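Restriction endonuclease (Mycobacterium sp., PDB 4F0Q) cleaves DNA in a cytosine-methylation-dependent manner as a tetramer, probably with the help of magnesium bound in its nuclease domain. Local coordinates at residues A14-N18 / K19-V23; R253-I256 / P257-R261; A416-R419 / R420-A424. All blocks are in the same frame, centred on the assembly; numbering follows the deposited sequence.

Contact 1: A14-N18 / K19-V23; sequences AEVAN and KPRLV
The guanidinium of Arg21 is the flat group that reaches the preceding helix. Its NH1 comes to 3.6 Å from Val16 CG1, and the methyl approaches obliquely to the plane. The reach follows from chi1 (49°), which sets CG between the backbone N and the carbonyl carbon, and from the extended chain beyond it, which carries the head back toward the helix end. Val16 meets it with the branch that stands anti to its own backbone N. Both side chains also rest on Pro54. The polar atoms of the guanidinium are bound outside the turn: NH2 in a salt bridge to Asp225 and NE to the carbonyl of Leu51.

Between the two residues the backbone leaves helix 6-17 through a loose turn. Lys19 N gives a weak bond to Val16 O at 3.4 Å, nearly straight at 163°. Lys19 CB lies 3.5 Å from Glu15 O, while the rest of the lysine leads away from the helix. Beyond Arg21 the chain enters strand 22-24, which pairs antiparallel with strand 218-220.

The helix thus ends with weak backbone bonding on an exposed surface. Ala17 O accepts a hydrogen bond from Arg222, which would be expected to offset some of the partial negative charge of the helix C terminus, while Arg21 joins the turn to helix 222-227.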
loop_
_atom_site.group_PDB
_atom_site.type_symbol
_atom_site.label_atom_id
_atom_site.label_comp_id
_atom_site.label_asym_id
_atom_site.label_seq_id
_atom_site.Cartn_x
_atom_site.Cartn_y
_atom_site.Cartn_z
ATOM N N ALA A 14 -24.886 21.315 -44.587
ATOM C CA ALA A 14 -25.229 22.232 -43.506
ATOM C C ALA A 14 -26.236 21.604 -42.545
ATOM O O ALA A 14 -26.257 21.926 -41.357
ATOM C CB ALA A 14 -25.773 23.536 -44.069
ATOM N N GLU A 15 -27.065 20.705 -43.067
ATOM C CA GLU A 15 -28.075 20.035 -42.255
ATOM C C GLU A 15 -27.435 18.995 -41.346
ATOM O O GLU A 15 -27.790 18.879 -40.174
ATOM C CB GLU A 15 -29.133 19.377 -43.144
ATOM C CG GLU A 15 -30.339 18.850 -42.385
ATOM C CD GLU A 15 -31.174 19.958 -41.770
ATOM O OE1 GLU A 15 -31.072 21.114 -42.232
ATOM O OE2 GLU A 15 -31.935 19.671 -40.821
ATOM N N VAL A 16 -26.492 18.238 -41.898
ATOM C CA VAL A 16 -25.746 17.258 -41.120
ATOM C C VAL A 16 -24.896 17.961 -40.065
ATOM O O VAL A 16 -24.785 17.497 -38.930
ATOM C CB VAL A 16 -24.834 16.402 -42.021
ATOM C CG1 VAL A 16 -23.975 15.471 -41.182
ATOM C CG2 VAL A 16 -25.663 15.610 -43.018
ATOM N N ALA A 17 -24.314 19.094 -40.446
ATOM C CA ALA A 17 -23.446 19.852 -39.549
ATOM C C ALA A 17 -24.190 20.440 -38.351
ATOM O O ALA A 17 -23.600 20.660 -37.294
ATOM C CB ALA A 17 -22.726 20.951 -40.316
ATOM N N ASN A 18 -25.486 20.687 -38.519
ATOM C CA ASN A 18 -26.269 21.360 -37.487
ATOM C C ASN A 18 -27.124 20.404 -36.658
ATOM O O ASN A 18 -27.898 20.834 -35.803
ATOM C CB ASN A 18 -27.142 22.451 -38.110
ATOM C CG ASN A 18 -27.480 23.558 -37.131
ATOM O OD1 ASN A 18 -26.719 24.515 -36.974
ATOM N ND2 ASN A 18 -28.623 23.435 -36.467
ATOM N N LYS A 19 -26.980 19.107 -36.913
ATOM C CA LYS A 19 -27.746 18.098 -36.192
ATOM C C LYS A 19 -26.831 17.111 -35.474
ATOM O O LYS A 19 -26.042 16.414 -36.112
ATOM C CB LYS A 19 -28.679 17.349 -37.143
ATOM C CG LYS A 19 -29.629 16.392 -36.446
ATOM C CD LYS A 19 -30.584 17.142 -35.534
ATOM C CE LYS A 19 -31.510 16.191 -34.795
ATOM N NZ LYS A 19 -32.443 16.920 -33.891
ATOM N N PRO A 20 -26.938 17.048 -34.138
ATOM C CA PRO A 20 -26.105 16.160 -33.320
ATOM C C PRO A 20 -26.508 14.697 -33.468
ATOM O O PRO A 20 -27.699 14.384 -33.449
ATOM C CB PRO A 20 -26.394 16.627 -31.883
ATOM C CG PRO A 20 -27.083 17.952 -32.017
ATOM C CD PRO A 20 -27.821 17.884 -33.310
ATOM N N ARG A 21 -25.525 13.815 -33.619
ATOM C CA ARG A 21 -25.788 12.379 -33.632
ATOM C C ARG A 21 -24.936 11.658 -32.586
ATOM O O ARG A 21 -23.802 11.253 -32.846
ATOM C CB ARG A 21 -25.598 11.787 -35.035
ATOM C CG ARG A 21 -24.306 12.172 -35.732
ATOM C CD ARG A 21 -24.235 11.551 -37.117
ATOM N NE ARG A 21 -22.860 11.419 -37.587
ATOM C CZ ARG A 21 -22.179 12.385 -38.191
ATOM N NH1 ARG A 21 -22.743 13.566 -38.404
ATOM N NH2 ARG A 21 -20.931 12.169 -38.582
ATOM N N LEU A 22 -25.504 11.506 -31.395
ATOM C CA LEU A 22 -24.774 10.978 -30.250
ATOM C C LEU A 22 -24.714 9.457 -30.245
ATOM O O LEU A 22 -25.745 8.785 -30.273
ATOM C CB LEU A 22 -25.417 11.463 -28.950
ATOM C CG LEU A 22 -25.658 12.968 -28.820
ATOM C CD1 LEU A 22 -26.309 13.287 -27.483
ATOM C CD2 LEU A 22 -24.361 13.739 -28.988
ATOM N N VAL A 23 -23.501 8.918 -30.207
ATOM C CA VAL A 23 -23.315 7.484 -30.023
ATOM C C VAL A 23 -22.818 7.223 -28.604
ATOM O O VAL A 23 -21.873 7.858 -28.141
ATOM C CB VAL A 23 -22.350 6.882 -31.072
ATOM C CG1 VAL A 23 -21.035 7.641 -31.099
ATOM C CG2 VAL A 23 -22.119 5.401 -30.800
#

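Contact 2: R253-I256 / P257-R261; sequences RLAI and PGIRR
Gly258 N donates to Ala255 O at 3.0 Å, closing a type I beta turn with Ile256 and Pro257 at its corners. The N-H lies above the carbonyl plane, 40° out of it. One residue on, Ile259 N reaches Ile256 O in a straight but weak bond of 3.4 Å, so a second turn overlaps the first.

Ile256 O has a further neighbour: it sits over one face of the Arg260 guanidinium, 4.0 Å above the plane and offset toward the rim. The arginine's firm partner is Glu185 of strand 175-193, which takes NH1 in a salt bridge. The backbone carbonyl of the same Glu185 accepts Arg253 NH2, and Ile256 CD1 lies on a face of the Arg253 guanidinium, 3.9 Å above it, again toward the rim.

With CG1 placed between backbone N and carbonyl carbon (chi1 60°), Ile259 packs on the Ala255 carbonyl through CG1 and CG2. Its apolar touch is made by CD1, 4.2 Å from Ala255 CB. Ile256 CB in turn lies 3.5 Å from Pro257 CD. Trp248 of helix 243-251 touches Ile256 and Ile259 as well. Pro257 CD lies 3.3 Å from Arg253 O.

The ring nitrogen of Pro257 has no hydrogen to offer that carbonyl. Arg253 O takes a weak bond from Ile256 N and a hydrogen bond from Arg313 of the second subunit, while Arg253 N bonds Asn425 of that subunit, so the backbone at this bend contributes polar groups to the subunit interface.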
loop_
_atom_site.group_PDB
_atom_site.type_symbol
_atom_site.label_atom_id
_atom_site.label_comp_id
_atom_site.label_asym_id
_atom_site.label_seq_id
_atom_site.Cartn_x
_atom_site.Cartn_y
_atom_site.Cartn_z
ATOM N N ARG A 253 -0.477 14.973 -20.405
ATOM C CA ARG A 253 -0.439 13.774 -19.570
ATOM C C ARG A 253 -0.970 14.027 -18.162
ATOM O O ARG A 253 -1.339 13.093 -17.453
ATOM C CB ARG A 253 0.983 13.211 -19.492
ATOM C CG ARG A 253 1.586 12.855 -20.837
ATOM C CD ARG A 253 2.595 11.730 -20.696
ATOM N NE ARG A 253 1.972 10.517 -20.169
ATOM C CZ ARG A 253 1.355 9.610 -20.919
ATOM N NH1 ARG A 253 1.277 9.776 -22.233
ATOM N NH2 ARG A 253 0.815 8.538 -20.357
ATOM N N LEU A 254 -1.004 15.294 -17.764
ATOM C CA LEU A 254 -1.483 15.672 -16.440
ATOM C C LEU A 254 -2.987 15.450 -16.302
ATOM O O LEU A 254 -3.494 15.239 -15.200
ATOM C CB LEU A 254 -1.140 17.134 -16.141
ATOM C CG LEU A 254 0.265 17.461 -15.618
ATOM C CD1 LEU A 254 1.353 17.118 -16.629
ATOM C CD2 LEU A 254 0.347 18.928 -15.227
ATOM N N ALA A 255 -3.693 15.497 -17.427
ATOM C CA ALA A 255 -5.144 15.351 -17.430
ATOM C C ALA A 255 -5.575 13.889 -17.395
ATOM O O ALA A 255 -6.638 13.561 -16.870
ATOM C CB ALA A 255 -5.740 16.046 -18.644
ATOM N N ILE A 256 -4.740 13.018 -17.954
ATOM C CA ILE A 256 -5.049 11.591 -18.073
ATOM C C ILE A 256 -5.492 10.873 -16.779
ATOM O O ILE A 256 -6.452 10.102 -16.808
ATOM C CB ILE A 256 -3.896 10.812 -18.757
ATOM C CG1 ILE A 256 -3.542 11.463 -20.096
ATOM C CG2 ILE A 256 -4.273 9.354 -18.958
ATOM C CD1 ILE A 256 -2.466 10.732 -20.866
ATOM N N PRO A 257 -4.810 11.122 -15.642
ATOM C CA PRO A 257 -5.251 10.422 -14.427
ATOM C C PRO A 257 -6.635 10.832 -13.916
ATOM O O PRO A 257 -7.093 10.267 -12.925
ATOM C CB PRO A 257 -4.190 10.816 -13.392
ATOM C CG PRO A 257 -3.000 11.190 -14.188
ATOM C CD PRO A 257 -3.543 11.841 -15.417
ATOM N N GLY A 258 -7.289 11.785 -14.574
ATOM C CA GLY A 258 -8.577 12.265 -14.106
ATOM C C GLY A 258 -9.665 12.343 -15.159
ATOM O O GLY A 258 -10.748 12.863 -14.894
ATOM N N ILE A 259 -9.389 11.824 -16.352
ATOM C CA ILE A 259 -10.353 11.901 -17.448
ATOM C C ILE A 259 -10.810 10.533 -17.948
ATOM O O ILE A 259 -11.509 10.437 -18.956
ATOM C CB ILE A 259 -9.796 12.707 -18.640
ATOM C CG1 ILE A 259 -8.525 12.051 -19.182
ATOM C CG2 ILE A 259 -9.529 14.149 -18.234
ATOM C CD1 ILE A 259 -7.869 12.830 -20.300
ATOM N N ARG A 260 -10.418 9.476 -17.243
ATOM C CA ARG A 260 -10.808 8.124 -17.626
ATOM C C ARG A 260 -12.283 7.865 -17.340
ATOM O O ARG A 260 -12.821 8.336 -16.338
ATOM C CB ARG A 260 -9.946 7.088 -16.904
ATOM C CG ARG A 260 -9.007 6.316 -17.813
ATOM C CD ARG A 260 -8.240 5.262 -17.036
ATOM N NE ARG A 260 -7.297 5.855 -16.093
ATOM C CZ ARG A 260 -6.004 6.029 -16.346
ATOM N NH1 ARG A 260 -5.501 5.651 -17.512
ATOM N NH2 ARG A 260 -5.214 6.577 -15.433
ATOM N N ARG A 261 -12.929 7.113 -18.227
ATOM C CA ARG A 261 -14.331 6.750 -18.053
ATOM C C ARG A 261 -14.515 5.857 -16.829
ATOM O O ARG A 261 -13.737 4.933 -16.599
ATOM C CB ARG A 261 -14.861 6.045 -19.304
ATOM C CG ARG A 261 -16.318 5.614 -19.210
ATOM C CD ARG A 261 -16.786 4.952 -20.497
ATOM N NE ARG A 261 -18.197 4.581 -20.445
ATOM C CZ ARG A 261 -18.644 3.377 -20.103
ATOM N NH1 ARG A 261 -17.789 2.417 -19.779
ATOM N NH2 ARG A 261 -19.948 3.131 -20.086
#

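Contact 3: A416-R419 / R420-A424; sequences ATVR and RMVQA
Arg420 folds back along its own helix to lie against Ala416 and Thr417. Its CG stands anti to the backbone N (chi1 -169°), and a bend at chi3 turns the guanidinium so that Ala416 O lies over the centre of one face, 4.3 Å above the plane. NH1 comes to 3.6 Å from Thr417 CA. The same Ala416 carbonyl accepts Arg420 N at 2.9 Å.

The Thr417 methyl CG2 has two neighbours, Arg420 NH1 and Met421 SD, the latter at 3.8 Å. The threonine hydroxyl bonds the carbonyl of Thr413 one turn earlier. Thr417 O takes Met421 N at 2.9 Å, and Met421 CG lies beside that oxygen as well.

These are regular i to i+4 bonds of helix 411-425, which follows strand 406-409 at an outer side of the five-stranded mixed sheet. The sheet and its helices form a nuclease domain of the PDDEXK clan, whose magnesium is bound by Asp334, Gln355 and Ala356. Thr417 and Val418 face helix 297-314, and Met421 also packs on Leu254 of the second subunit.

Arg419 takes part mainly through its backbone: its O accepts Gln423 N at 2.9 Å, with Gln423 CB and CG alongside. The Arg419 side chain packs on helix 281-292, and its NH2 makes a weak hydrogen bond to the Thr98 carbonyl. Gln423 OE1 accepts a hydrogen bond from Arg193.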
loop_
_atom_site.group_PDB
_atom_site.type_symbol
_atom_site.label_atom_id
_atom_site.label_comp_id
_atom_site.label_asym_id
_atom_site.label_seq_id
_atom_site.Cartn_x
_atom_site.Cartn_y
_atom_site.Cartn_z
ATOM N N ALA A 416 -5.353 -17.760 -16.416
ATOM C CA ALA A 416 -4.914 -16.832 -17.454
ATOM C C ALA A 416 -3.454 -16.427 -17.259
ATOM O O ALA A 416 -2.657 -16.444 -18.204
ATOM C CB ALA A 416 -5.810 -15.602 -17.479
ATOM N N THR A 417 -3.115 -16.069 -16.024
ATOM C CA THR A 417 -1.760 -15.650 -15.687
ATOM C C THR A 417 -0.760 -16.771 -15.935
ATOM O O THR A 417 0.281 -16.556 -16.548
ATOM C CB THR A 417 -1.654 -15.204 -14.216
ATOM O OG1 THR A 417 -2.636 -14.196 -13.947
ATOM C CG2 THR A 417 -0.268 -14.651 -13.924
ATOM N N VAL A 418 -1.087 -17.969 -15.456
ATOM C CA VAL A 418 -0.228 -19.134 -15.635
ATOM C C VAL A 418 -0.024 -19.453 -17.114
ATOM O O VAL A 418 1.095 -19.730 -17.549
ATOM C CB VAL A 418 -0.789 -20.370 -14.892
ATOM C CG1 VAL A 418 -0.186 -21.652 -15.434
ATOM C CG2 VAL A 418 -0.534 -20.249 -13.396
ATOM N N ARG A 419 -1.105 -19.397 -17.886
ATOM C CA ARG A 419 -1.022 -19.621 -19.326
ATOM C C ARG A 419 -0.118 -18.596 -20.005
ATOM O O ARG A 419 0.698 -18.947 -20.863
ATOM C CB ARG A 419 -2.416 -19.609 -19.957
ATOM C CG ARG A 419 -3.154 -20.932 -19.847
ATOM C CD ARG A 419 -4.588 -20.808 -20.329
ATOM N NE ARG A 419 -4.686 -20.034 -21.563
ATOM C CZ ARG A 419 -4.542 -20.543 -22.781
ATOM N NH1 ARG A 419 -4.290 -21.835 -22.935
ATOM N NH2 ARG A 419 -4.647 -19.759 -23.845
ATOM N N ARG A 420 -0.259 -17.332 -19.615
ATOM C CA ARG A 420 0.590 -16.271 -20.154
ATOM C C ARG A 420 2.064 -16.519 -19.828
ATOM O O ARG A 420 2.924 -16.432 -20.706
ATOM C CB ARG A 420 0.157 -14.907 -19.613
ATOM C CG ARG A 420 0.803 -13.725 -20.320
ATOM C CD ARG A 420 0.525 -12.411 -19.598
ATOM N NE ARG A 420 -0.888 -12.247 -19.268
ATOM C CZ ARG A 420 -1.375 -12.284 -18.031
ATOM N NH1 ARG A 420 -0.561 -12.470 -17.002
ATOM N NH2 ARG A 420 -2.676 -12.127 -17.823
ATOM N N MET A 421 2.341 -16.829 -18.564
ATOM C CA MET A 421 3.697 -17.108 -18.097
ATOM C C MET A 421 4.330 -18.256 -18.871
ATOM O O MET A 421 5.461 -18.156 -19.351
ATOM C CB MET A 421 3.681 -17.461 -16.607
ATOM C CG MET A 421 3.306 -16.313 -15.684
ATOM S SD MET A 421 2.861 -16.875 -14.026
ATOM C CE MET A 421 4.337 -17.770 -13.552
ATOM N N VAL A 422 3.585 -19.348 -18.985
ATOM C CA VAL A 422 4.062 -20.547 -19.657
ATOM C C VAL A 422 4.306 -20.303 -21.145
ATOM O O VAL A 422 5.329 -20.722 -21.690
ATOM C CB VAL A 422 3.078 -21.717 -19.452
ATOM C CG1 VAL A 422 3.350 -22.830 -20.433
ATOM C CG2 VAL A 422 3.166 -22.230 -18.025
ATOM N N GLN A 423 3.377 -19.611 -21.796
ATOM C CA GLN A 423 3.525 -19.305 -23.215
ATOM C C GLN A 423 4.680 -18.341 -23.489
ATOM O O GLN A 423 5.333 -18.425 -24.529
ATOM C CB GLN A 423 2.221 -18.742 -23.787
ATOM C CG GLN A 423 1.141 -19.787 -24.011
ATOM C CD GLN A 423 1.482 -20.748 -25.136
ATOM O OE1 GLN A 423 2.219 -20.404 -26.060
ATOM N NE2 GLN A 423 0.948 -21.960 -25.060
ATOM N N ALA A 424 4.935 -17.436 -22.550
ATOM C CA ALA A 424 5.946 -16.401 -22.752
ATOM C C ALA A 424 7.330 -16.783 -22.231
ATOM O O ALA A 424 8.308 -16.088 -22.503
ATOM C CB ALA A 424 5.488 -15.087 -22.130
#

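Each contact joins consecutive residues, so none closes a long loop and none nests or crosses: contacts 1 and 2 shape local turns, and contact 3 is one stretch of helix. Contact 1 takes the chain from the N-terminal helix into its first strand. Contact 2, its centre about 28 Å from that of contact 1, turns the chain after helix 243-251 toward strand 263-264. Contact 3 lies in the nuclease domain, on the opposite side of the chain's centre from both others, its centre about 31 Å from that of contact 2. Contacts 2 and 3 do not touch within one chain, yet both lie at the second-subunit interface, where residues of one touch the other's copy.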